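Local structure of dihydrophenazinedicarboxylate synthase (4HMW) at residues B[109-114]-B[183-188]; B[25-30]-B[199-204]. The protein catalyses FMN-dependent oxidations by molecular oxygen in the terminal steps of phenazine biosynthesis, working as a dimer with one flavin bound per subunit. All blocks are in the same frame, centred on the assembly; numbering follows the deposited sequence. Where two conformers were deposited one is given.

Interaction 1: B[109-114]-B[183-188]; sequences QQIMIS and HEMEFW. With FMN (flavin mononucleotide), chain C.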
ATOM      1  N   GLN B 109       5.767 -10.741   6.242  1.00 10.82           N
ATOM      2  CA  GLN B 109       5.662 -11.061   4.812  1.00 11.95           C
ATOM      3  C   GLN B 109       4.982  -9.948   4.038  1.00 11.46           C
ATOM      4  O   GLN B 109       4.044  -9.312   4.511  1.00 11.84           O
ATOM      5  CB  GLN B 109       4.867 -12.384   4.581  1.00 10.92           C
ATOM      6  CG  GLN B 109       5.613 -13.624   5.017  1.00 12.98           C
ATOM      7  CD  GLN B 109       4.704 -14.842   5.012  1.00 13.53           C
ATOM      8  OE1 GLN B 109       3.692 -14.900   5.715  1.00 14.12           O
ATOM      9  NE2 GLN B 109       5.071 -15.840   4.239  1.00 15.46           N
ATOM     10  N   GLN B 110       5.476  -9.704   2.843  1.00 10.50           N
ATOM     11  CA  GLN B 110       4.761  -8.809   1.942  1.00 14.09           C
ATOM     12  C   GLN B 110       4.638  -9.493   0.568  1.00 13.33           C
ATOM     13  O   GLN B 110       5.440 -10.342   0.199  1.00 12.41           O
ATOM     14  CB  GLN B 110       5.352  -7.382   1.863  1.00 19.09           C
ATOM     15  CG  GLN B 110       6.715  -7.298   1.516  1.00 20.83           C
ATOM     16  CD  GLN B 110       7.322  -5.864   1.458  1.00 16.00           C
ATOM     17  OE1 GLN B 110       6.704  -4.881   1.043  1.00 13.43           O
ATOM     18  NE2 GLN B 110       8.584  -5.787   1.835  1.00 16.64           N
ATOM     19  N   ILE B 111       3.576  -9.140  -0.150  1.00 11.80           N
ATOM     20  CA  ILE B 111       3.398  -9.607  -1.507  1.00 11.76           C
ATOM     21  C   ILE B 111       3.013  -8.438  -2.369  1.00 10.37           C
ATOM     22  O   ILE B 111       2.074  -7.710  -2.071  1.00 10.87           O
ATOM     23  CB  ILE B 111       2.295 -10.690  -1.641  1.00 12.10           C
ATOM     24  CG1 ILE B 111       2.514 -11.824  -0.632  1.00 13.18           C
ATOM     25  CG2 ILE B 111       2.287 -11.235  -3.060  1.00 13.38           C
ATOM     26  CD1 ILE B 111       1.378 -12.901  -0.671  1.00 17.87           C
ATOM     27  N   MET B 112       3.742  -8.259  -3.453  1.00 13.63           N
ATOM     28  CA  MET B 112       3.481  -7.182  -4.408  0.56 14.09           C
ATOM     29  C   MET B 112       2.920  -7.802  -5.666  1.00 14.24           C
ATOM     30  O   MET B 112       3.495  -8.756  -6.176  1.00 15.32           O
ATOM     31  CB  MET B 112       4.758  -6.473  -4.790  0.56 13.03           C
ATOM     32  CG  MET B 112       4.525  -5.369  -5.790  0.56 13.97           C
ATOM     33  SD  MET B 112       5.985  -4.741  -6.621  0.56 13.85           S
ATOM     34  CE  MET B 112       6.207  -6.032  -7.858  0.56 15.02           C
ATOM     35  N   ILE B 113       1.805  -7.258  -6.154  1.00 15.68           N
ATOM     36  CA  ILE B 113       1.126  -7.760  -7.350  1.00 17.77           C
ATOM     37  C   ILE B 113       1.004  -6.593  -8.293  1.00 19.42           C
ATOM     38  O   ILE B 113       0.276  -5.650  -8.024  1.00 24.56           O
ATOM     39  CB  ILE B 113      -0.271  -8.298  -6.982  1.00 21.85           C
ATOM     40  CG1 ILE B 113      -0.147  -9.308  -5.834  1.00 23.11           C
ATOM     41  CG2 ILE B 113      -0.998  -8.946  -8.169  1.00 24.69           C
ATOM     42  CD1 ILE B 113      -1.436  -9.575  -5.075  1.00 26.63           C
ATOM     43  N   SER B 114       1.748  -6.604  -9.384  1.00 18.43           N
ATOM     44  CA  SER B 114       1.662  -5.515 -10.349  0.58 19.06           C
ATOM     45  C   SER B 114       1.108  -6.039 -11.651  1.00 17.88           C
ATOM     46  O   SER B 114       1.553  -7.069 -12.151  1.00 16.98           O
ATOM     47  CB  SER B 114       3.026  -4.884 -10.569  0.58 21.22           C
ATOM     48  OG  SER B 114       3.383  -4.096  -9.456  0.58 21.83           O
ATOM     49  N   HIS B 183       1.434  -9.154 -14.137  1.00 16.42           N
ATOM     50  CA  HIS B 183       2.594  -9.461 -14.989  1.00 18.29           C
ATOM     51  C   HIS B 183       3.873  -9.554 -14.163  1.00 17.70           C
ATOM     52  O   HIS B 183       4.936  -9.888 -14.704  1.00 17.90           O
ATOM     53  CB  HIS B 183       2.785  -8.409 -16.091  1.00 18.30           C
ATOM     54  CG  HIS B 183       3.084  -7.045 -15.577  1.00 18.86           C
ATOM     55  ND1 HIS B 183       2.116  -6.080 -15.458  1.00 21.19           N
ATOM     56  CD2 HIS B 183       4.239  -6.483 -15.135  1.00 18.62           C
ATOM     57  CE1 HIS B 183       2.654  -4.983 -14.951  1.00 21.37           C
ATOM     58  NE2 HIS B 183       3.940  -5.203 -14.744  1.00 19.67           N
ATOM     59  N   GLU B 184       3.778  -9.237 -12.869  1.00 13.51           N
ATOM     60  CA  GLU B 184       4.953  -9.274 -11.996  1.00 14.81           C
ATOM     61  C   GLU B 184       4.451  -9.459 -10.581  1.00 14.58           C
ATOM     62  O   GLU B 184       3.481  -8.836 -10.198  1.00 15.87           O
ATOM     63  CB  GLU B 184       5.785  -7.981 -12.101  1.00 18.00           C
ATOM     64  CG  GLU B 184       7.018  -7.983 -11.202  1.00 20.49           C
ATOM     65  CD  GLU B 184       7.833  -6.686 -11.293  1.00 23.98           C
ATOM     66  OE1 GLU B 184       8.932  -6.639 -10.698  1.00 22.62           O
ATOM     67  OE2 GLU B 184       7.399  -5.711 -11.971  1.00 26.54           O
ATOM     68  N   MET B 185       5.087 -10.339  -9.814  1.00 13.31           N
ATOM     69  CA  MET B 185       4.835 -10.448  -8.378  1.00 14.86           C
ATOM     70  C   MET B 185       6.122 -10.595  -7.600  1.00 14.90           C
ATOM     71  O   MET B 185       7.062 -11.155  -8.081  1.00 19.19           O
ATOM     72  CB  MET B 185       3.956 -11.655  -8.075  1.00 17.83           C
ATOM     73  CG  MET B 185       2.591 -11.479  -8.642  1.00 20.23           C
ATOM     74  SD  MET B 185       1.424 -12.762  -8.258  1.00 25.89           S
ATOM     75  CE  MET B 185       1.581 -12.935  -6.547  1.00 18.58           C
ATOM     76  N   GLU B 186       6.156 -10.071  -6.383  1.00 13.25           N
ATOM     77  CA  GLU B 186       7.279 -10.349  -5.501  1.00 13.36           C
ATOM     78  C   GLU B 186       6.771 -10.842  -4.194  1.00 12.41           C
ATOM     79  O   GLU B 186       5.755 -10.322  -3.643  1.00 12.19           O
ATOM     80  CB  GLU B 186       8.167  -9.119  -5.199  1.00 15.86           C
ATOM     81  CG  GLU B 186       9.388  -9.560  -4.307  1.00 21.25           C
ATOM     82  CD  GLU B 186      10.205  -8.445  -3.616  1.00 23.25           C
ATOM     83  OE1 GLU B 186      10.191  -7.258  -4.075  1.00 24.00           O
ATOM     84  OE2 GLU B 186      10.903  -8.783  -2.611  1.00 19.52           O
ATOM     85  N   PHE B 187       7.477 -11.849  -3.689  1.00 13.41           N
ATOM     86  CA  PHE B 187       7.206 -12.440  -2.388  1.00 12.81           C
ATOM     87  C   PHE B 187       8.395 -12.117  -1.513  1.00 13.43           C
ATOM     88  O   PHE B 187       9.531 -12.426  -1.873  1.00 18.02           O
ATOM     89  CB  PHE B 187       7.052 -13.931  -2.559  1.00 12.82           C
ATOM     90  CG  PHE B 187       5.821 -14.315  -3.337  1.00 15.44           C
ATOM     91  CD1 PHE B 187       5.854 -14.309  -4.722  1.00 14.60           C
ATOM     92  CD2 PHE B 187       4.654 -14.675  -2.701  1.00 16.98           C
ATOM     93  CE1 PHE B 187       4.754 -14.616  -5.457  1.00 16.37           C
ATOM     94  CE2 PHE B 187       3.537 -15.015  -3.445  1.00 15.33           C
ATOM     95  CZ  PHE B 187       3.594 -14.980  -4.836  1.00 16.35           C
ATOM     96  N   TRP B 188       8.141 -11.492  -0.372  1.00 10.21           N
ATOM     97  CA  TRP B 188       9.197 -11.052   0.563  1.00 11.18           C
ATOM     98  C   TRP B 188       8.948 -11.598   1.957  1.00 12.96           C
ATOM     99  O   TRP B 188       7.847 -11.488   2.468  1.00 11.39           O
ATOM    100  CB  TRP B 188       9.167  -9.536   0.616  1.00 13.58           C
ATOM    101  CG  TRP B 188      10.216  -8.805   1.439  1.00 13.43           C
ATOM    102  CD1 TRP B 188      11.328  -8.196   0.960  1.00 14.96           C
ATOM    103  CD2 TRP B 188      10.222  -8.567   2.853  1.00 14.20           C
ATOM    104  NE1 TRP B 188      12.026  -7.576   1.958  1.00 13.28           N
ATOM    105  CE2 TRP B 188      11.360  -7.758   3.134  1.00 13.93           C
ATOM    106  CE3 TRP B 188       9.355  -8.887   3.894  1.00 14.01           C
ATOM    107  CZ2 TRP B 188      11.676  -7.330   4.414  1.00 14.05           C
ATOM    108  CZ3 TRP B 188       9.664  -8.433   5.168  1.00 14.62           C
ATOM    109  CH2 TRP B 188      10.812  -7.666   5.414  1.00 15.21           C
TER
HETATM  110  N1  FMN C 301      13.363  -0.659   2.355  1.00 13.47           N
HETATM  111  C2  FMN C 301      14.049   0.521   2.274  1.00 14.23           C
HETATM  112  O2  FMN C 301      14.790   0.742   1.333  1.00 14.93           O
HETATM  113  N3  FMN C 301      13.866   1.484   3.229  1.00 13.55           N
HETATM  114  C4  FMN C 301      13.046   1.252   4.307  1.00 13.83           C
HETATM  115  O4  FMN C 301      12.910   2.153   5.159  1.00 16.82           O
HETATM  116  C4A FMN C 301      12.368   0.044   4.411  1.00 12.47           C
HETATM  117  N5  FMN C 301      11.563  -0.223   5.506  1.00 13.19           N
HETATM  118  C5A FMN C 301      10.871  -1.437   5.546  1.00 12.31           C
HETATM  119  C6  FMN C 301      10.043  -1.690   6.618  1.00 14.00           C
HETATM  120  C7  FMN C 301       9.321  -2.865   6.680  1.00 14.23           C
HETATM  121  C7M FMN C 301       8.441  -3.090   7.859  1.00 17.74           C
HETATM  122  C8  FMN C 301       9.459  -3.819   5.679  1.00 12.62           C
HETATM  123  C8M FMN C 301       8.674  -5.088   5.714  1.00 14.77           C
HETATM  124  C9  FMN C 301      10.286  -3.568   4.601  1.00 12.18           C
HETATM  125  C9A FMN C 301      11.031  -2.396   4.549  1.00 12.53           C
HETATM  126  N10 FMN C 301      11.907  -2.119   3.466  1.00 10.80           N
HETATM  127  C10 FMN C 301      12.554  -0.910   3.422  1.00 12.11           C
HETATM  128  C1' FMN C 301      12.157  -3.059   2.342  1.00 11.55           C
HETATM  129  C2' FMN C 301      11.233  -2.767   1.157  1.00 12.22           C
HETATM  130  O2' FMN C 301       9.895  -3.219   1.408  1.00 12.24           O
HETATM  131  C3' FMN C 301      11.731  -3.407  -0.140  1.00 12.02           C
HETATM  132  O3' FMN C 301      11.852  -4.797   0.077  1.00 12.97           O
HETATM  133  C4' FMN C 301      13.060  -2.785  -0.610  1.00 12.70           C
HETATM  134  O4' FMN C 301      13.112  -1.426  -0.217  1.00 12.45           O
HETATM  135  C5' FMN C 301      13.282  -2.990  -2.100  1.00 11.18           C
HETATM  136  O5' FMN C 301      12.189  -2.477  -2.833  1.00 13.26           O
HETATM  137  P   FMN C 301      12.282  -2.250  -4.411  1.00 13.61           P
HETATM  138  O1P FMN C 301      13.153  -1.033  -4.662  1.00 14.09           O
HETATM  139  O2P FMN C 301      12.918  -3.504  -5.027  1.00 13.39           O
HETATM  140  O3P FMN C 301      10.882  -1.984  -4.847  1.00 14.87           O

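Interaction 2: B[25-30]-B[199-204]; sequences DPPSEP and LRYERD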
ATOM      1  N   ASP B  25      12.771 -23.236  -4.509  1.00 30.01           N
ATOM      2  CA  ASP B  25      12.124 -24.074  -5.519  1.00 31.01           C
ATOM      3  C   ASP B  25      10.716 -23.561  -5.870  1.00 27.81           C
ATOM      4  O   ASP B  25       9.713 -24.102  -5.443  1.00 29.82           O
ATOM      5  CB  ASP B  25      12.103 -25.498  -4.983  1.00 34.91           C
ATOM      6  CG  ASP B  25      11.697 -26.510  -6.019  1.00 42.90           C
ATOM      7  OD1 ASP B  25      11.806 -26.211  -7.241  1.00 45.71           O
ATOM      8  OD2 ASP B  25      11.268 -27.608  -5.587  1.00 46.11           O
ATOM      9  N   PRO B  26      10.642 -22.511  -6.678  1.00 24.18           N
ATOM     10  CA  PRO B  26       9.359 -21.820  -6.878  1.00 22.89           C
ATOM     11  C   PRO B  26       8.321 -22.593  -7.696  1.00 22.85           C
ATOM     12  O   PRO B  26       8.701 -23.246  -8.642  1.00 25.36           O
ATOM     13  CB  PRO B  26       9.775 -20.577  -7.656  1.00 22.30           C
ATOM     14  CG  PRO B  26      11.233 -20.429  -7.395  1.00 24.43           C
ATOM     15  CD  PRO B  26      11.764 -21.776  -7.290  1.00 24.62           C
ATOM     16  N   PRO B  27       7.030 -22.502  -7.341  1.00 23.47           N
ATOM     17  CA  PRO B  27       5.977 -23.021  -8.222  1.00 24.67           C
ATOM     18  C   PRO B  27       6.030 -22.341  -9.591  1.00 25.17           C
ATOM     19  O   PRO B  27       6.471 -21.198  -9.698  1.00 25.01           O
ATOM     20  CB  PRO B  27       4.685 -22.625  -7.504  1.00 26.50           C
ATOM     21  CG  PRO B  27       5.056 -22.350  -6.124  1.00 26.57           C
ATOM     22  CD  PRO B  27       6.490 -21.939  -6.090  1.00 22.68           C
ATOM     23  N   SER B  28       5.561 -23.007 -10.634  1.00 25.74           N
ATOM     24  CA  SER B  28       5.634 -22.432 -11.971  0.53 26.89           C
ATOM     25  C   SER B  28       4.779 -21.174 -12.129  1.00 26.13           C
ATOM     26  O   SER B  28       5.093 -20.320 -12.936  1.00 30.74           O
ATOM     27  CB  SER B  28       5.226 -23.461 -13.023  0.53 28.79           C
ATOM     28  OG  SER B  28       3.943 -23.987 -12.743  0.53 30.34           O
ATOM     29  N   GLU B  29       3.693 -21.079 -11.371  1.00 26.70           N
ATOM     30  CA  GLU B  29       2.782 -19.922 -11.440  1.00 27.11           C
ATOM     31  C   GLU B  29       2.742 -19.202 -10.102  1.00 21.97           C
ATOM     32  O   GLU B  29       2.577 -19.830  -9.072  1.00 22.54           O
ATOM     33  CB  GLU B  29       1.348 -20.380 -11.769  1.00 33.64           C
ATOM     34  CG  GLU B  29       1.192 -21.093 -13.078  1.00 42.09           C
ATOM     35  CD  GLU B  29       0.783 -20.173 -14.197  1.00 49.46           C
ATOM     36  OE1 GLU B  29       0.641 -18.951 -13.945  1.00 51.01           O
ATOM     37  OE2 GLU B  29       0.590 -20.667 -15.336  1.00 53.13           O
ATOM     38  N   PRO B  30       2.860 -17.885 -10.106  1.00 18.83           N
ATOM     39  CA  PRO B  30       2.905 -17.182  -8.808  1.00 17.10           C
ATOM     40  C   PRO B  30       1.564 -17.228  -8.040  1.00 16.23           C
ATOM     41  O   PRO B  30       1.536 -17.214  -6.811  1.00 16.24           O
ATOM     42  CB  PRO B  30       3.319 -15.766  -9.185  1.00 16.91           C
ATOM     43  CG  PRO B  30       2.896 -15.611 -10.623  1.00 16.95           C
ATOM     44  CD  PRO B  30       3.075 -16.969 -11.246  1.00 17.75           C
ATOM     45  N   LEU B 199      11.684 -13.142  -3.638  1.00 14.12           N
ATOM     46  CA  LEU B 199      11.468 -13.927  -4.839  1.00 14.20           C
ATOM     47  C   LEU B 199      10.599 -13.135  -5.779  1.00 13.91           C
ATOM     48  O   LEU B 199       9.430 -12.830  -5.484  1.00 14.54           O
ATOM     49  CB  LEU B 199      10.755 -15.248  -4.474  1.00 14.97           C
ATOM     50  CG  LEU B 199      10.450 -16.180  -5.651  1.00 17.19           C
ATOM     51  CD1 LEU B 199      11.721 -16.751  -6.285  1.00 18.58           C
ATOM     52  CD2 LEU B 199       9.544 -17.317  -5.160  1.00 17.99           C
ATOM     53  N   ARG B 200      11.158 -12.814  -6.929  1.00 15.09           N
ATOM     54  CA  ARG B 200      10.458 -12.071  -7.968  1.00 16.94           C
ATOM     55  C   ARG B 200      10.027 -12.973  -9.117  1.00 15.99           C
ATOM     56  O   ARG B 200      10.816 -13.765  -9.606  1.00 17.51           O
ATOM     57  CB  ARG B 200      11.352 -10.944  -8.509  1.00 15.34           C
ATOM     58  CG  ARG B 200      10.796 -10.298  -9.771  1.00 16.75           C
ATOM     59  CD  ARG B 200      11.741  -9.286 -10.397  1.00 22.93           C
ATOM     60  NE  ARG B 200      11.988  -8.111  -9.595  1.00 26.15           N
ATOM     61  CZ  ARG B 200      13.056  -7.314  -9.746  1.00 28.32           C
ATOM     62  NH1 ARG B 200      14.005  -7.613 -10.641  1.00 28.24           N
ATOM     63  NH2 ARG B 200      13.204  -6.231  -8.977  1.00 29.83           N
ATOM     64  N   TYR B 201       8.749 -12.876  -9.479  1.00 14.88           N
ATOM     65  CA  TYR B 201       8.192 -13.485 -10.688  1.00 13.23           C
ATOM     66  C   TYR B 201       7.926 -12.420 -11.740  1.00 14.36           C
ATOM     67  O   TYR B 201       7.295 -11.407 -11.447  1.00 14.69           O
ATOM     68  CB  TYR B 201       6.844 -14.117 -10.429  1.00 16.42           C
ATOM     69  CG  TYR B 201       6.849 -15.480  -9.759  1.00 17.52           C
ATOM     70  CD1 TYR B 201       7.040 -15.600  -8.382  1.00 17.93           C
ATOM     71  CD2 TYR B 201       6.636 -16.647 -10.496  1.00 18.38           C
ATOM     72  CE1 TYR B 201       7.011 -16.838  -7.763  1.00 18.10           C
ATOM     73  CE2 TYR B 201       6.625 -17.891  -9.888  1.00 17.67           C
ATOM     74  CZ  TYR B 201       6.810 -17.973  -8.511  1.00 18.95           C
ATOM     75  OH  TYR B 201       6.766 -19.173  -7.866  1.00 20.59           O
ATOM     76  N   GLU B 202       8.363 -12.664 -12.968  1.00 18.17           N
ATOM     77  CA  GLU B 202       8.055 -11.750 -14.075  1.00 20.88           C
ATOM     78  C   GLU B 202       7.508 -12.540 -15.245  1.00 21.15           C
ATOM     79  O   GLU B 202       8.047 -13.583 -15.580  1.00 21.26           O
ATOM     80  CB  GLU B 202       9.305 -11.009 -14.561  1.00 25.56           C
ATOM     81  CG  GLU B 202       9.887  -9.981 -13.620  1.00 30.99           C
ATOM     82  CD  GLU B 202      11.276  -9.467 -14.073  1.00 36.10           C
ATOM     83  OE1 GLU B 202      12.263 -10.240 -13.974  1.00 37.91           O
ATOM     84  OE2 GLU B 202      11.375  -8.296 -14.555  1.00 36.94           O
ATOM     85  N   ARG B 203       6.480 -12.013 -15.907  1.00 21.67           N
ATOM     86  CA  ARG B 203       5.893 -12.733 -17.025  1.00 25.42           C
ATOM     87  C   ARG B 203       6.884 -12.767 -18.156  1.00 28.28           C
ATOM     88  O   ARG B 203       7.562 -11.790 -18.420  1.00 28.59           O
ATOM     89  CB  ARG B 203       4.551 -12.131 -17.482  1.00 28.42           C
ATOM     90  CG  ARG B 203       3.686 -13.146 -18.216  1.00 35.20           C
ATOM     91  CD  ARG B 203       2.375 -12.517 -18.674  1.00 41.34           C
ATOM     92  NE  ARG B 203       1.815 -13.146 -19.875  1.00 45.30           N
ATOM     93  CZ  ARG B 203       0.577 -12.941 -20.323  1.00 47.52           C
ATOM     94  NH1 ARG B 203       0.151 -13.557 -21.417  1.00 47.85           N
ATOM     95  NH2 ARG B 203      -0.253 -12.131 -19.671  1.00 48.31           N
ATOM     96  N   ASP B 204       6.937 -13.917 -18.814  1.00 31.75           N
ATOM     97  CA  ASP B 204       7.859 -14.175 -19.907  1.00 38.46           C
ATOM     98  C   ASP B 204       7.108 -14.957 -20.997  1.00 41.78           C
ATOM     99  O   ASP B 204       7.239 -16.174 -21.129  1.00 41.04           O
ATOM    100  CB  ASP B 204       9.059 -14.963 -19.366  1.00 42.71           C
ATOM    101  CG  ASP B 204      10.039 -15.339 -20.441  1.00 47.14           C
ATOM    102  OD1 ASP B 204      10.020 -14.692 -21.514  1.00 48.30           O
ATOM    103  OD2 ASP B 204      10.818 -16.297 -20.209  1.00 48.85           O
TER

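Interaction 1: B[109-114]-B[183-188]
Gln110 and Trp188 form the flavin-side end of an antiparallel strand pair in the sheet of this pyridoxamine 5'-phosphate oxidase fold. From Gln110 CB, CG lies between the backbone N and the carbonyl carbon (chi1 55°), 3.4 Å from Trp188 CB. The chain then runs extended: CD comes near FMN O2' and Trp188 CG, and NE2 sits 3.3 Å above the indole plane, toward the rim, amide and ring planes 81° apart. NE2 gives a nearly straight bond (171°) to FMN O2' at 2.9 Å, while OE1 accepts from Val67 N of the second subunit. A long amide suits the site: its CG methylene packs on Trp188 and its head reaches cofactor and neighbouring subunit. Trp188 CH2, at the far rim of the indole, lies 3.4 Å from FMN C8M. On the opposite face, Met185 CE touches Ile111 CG2 and Ile113 CG1; helix 30-43 covers Ile111 and Phe187, while Ile113 packs on strand 175-182. Glu184 and Glu186 point to the face that carries Gln110 and Trp188, bridged to Arg87 of the second subunit and to Arg198. At the far end is a classic beta bulge, Ser114 O accepting from His183 N (2.9 Å) and Glu184 N (3.2 Å).

Interaction 2: B[25-30]-B[199-204]
Tyr201 carries most of this contact, lying against the proline-rich loop 25-30 and bonded to it at its tip. Pro30 CB sits over the centre of the phenol ring, 3.6 Å from the centroid and 14° off the ring normal, a CH-pi contact; beside it, Pro30 CD lies 3.7 Å from Tyr201 CD2. Pro27 O lies at the ring's edge, in its plane, and accepts from Tyr201 OH at 2.7 Å, with a C=O...donor angle of 132°. Packing is tight round this hydroxyl, since Pro26 CB and Pro27 CD both come to 3.3 Å from Tyr201 OH. The phenol suits this place because one residue offers a flat apolar face and, at its far end, a donor for a loop carbonyl. In the fold, an irregular N-terminal loop leading into helix 30-43 is laid across strand 197-204, in the C-terminal part of the antiparallel sheet, and Trp208 of the next strand touches both Pro30 and Tyr201. Packing is thinner beside Leu199, whose CD1 meets Pro26 CG at 3.9 Å. The solvent side is looser still: Ser28 and Glu29 are exposed, their CB atoms point away from the strand, and Glu29 OE1 has a weak hydrogen bond to Trp208 NE1.

The two contacts, their centres about 10 Å apart, involve one antiparallel sheet, interaction 1 within it and interaction 2 where a loop packs on it. Strands 184-189 and 197-204 follow each other in the chain and are neighbours in the sheet, so backbone bonds probably join Met185 O to Tyr201 N and Leu199 O to Phe187 N. Along the sequence, interaction 1 is nested within the loop closed by interaction 2: segment 25-30 comes first, then 109-114, 183-188 and finally 199-204. Interaction 1 reaches the flavin and the second subunit; interaction 2 lies farther from the chain's centre, the Leu199 side chain about 11 Å from the flavin, though Arg200 still packs on Arg87 of the second subunit. The C-terminal region thus bridges the FMN site and the N-terminal loop.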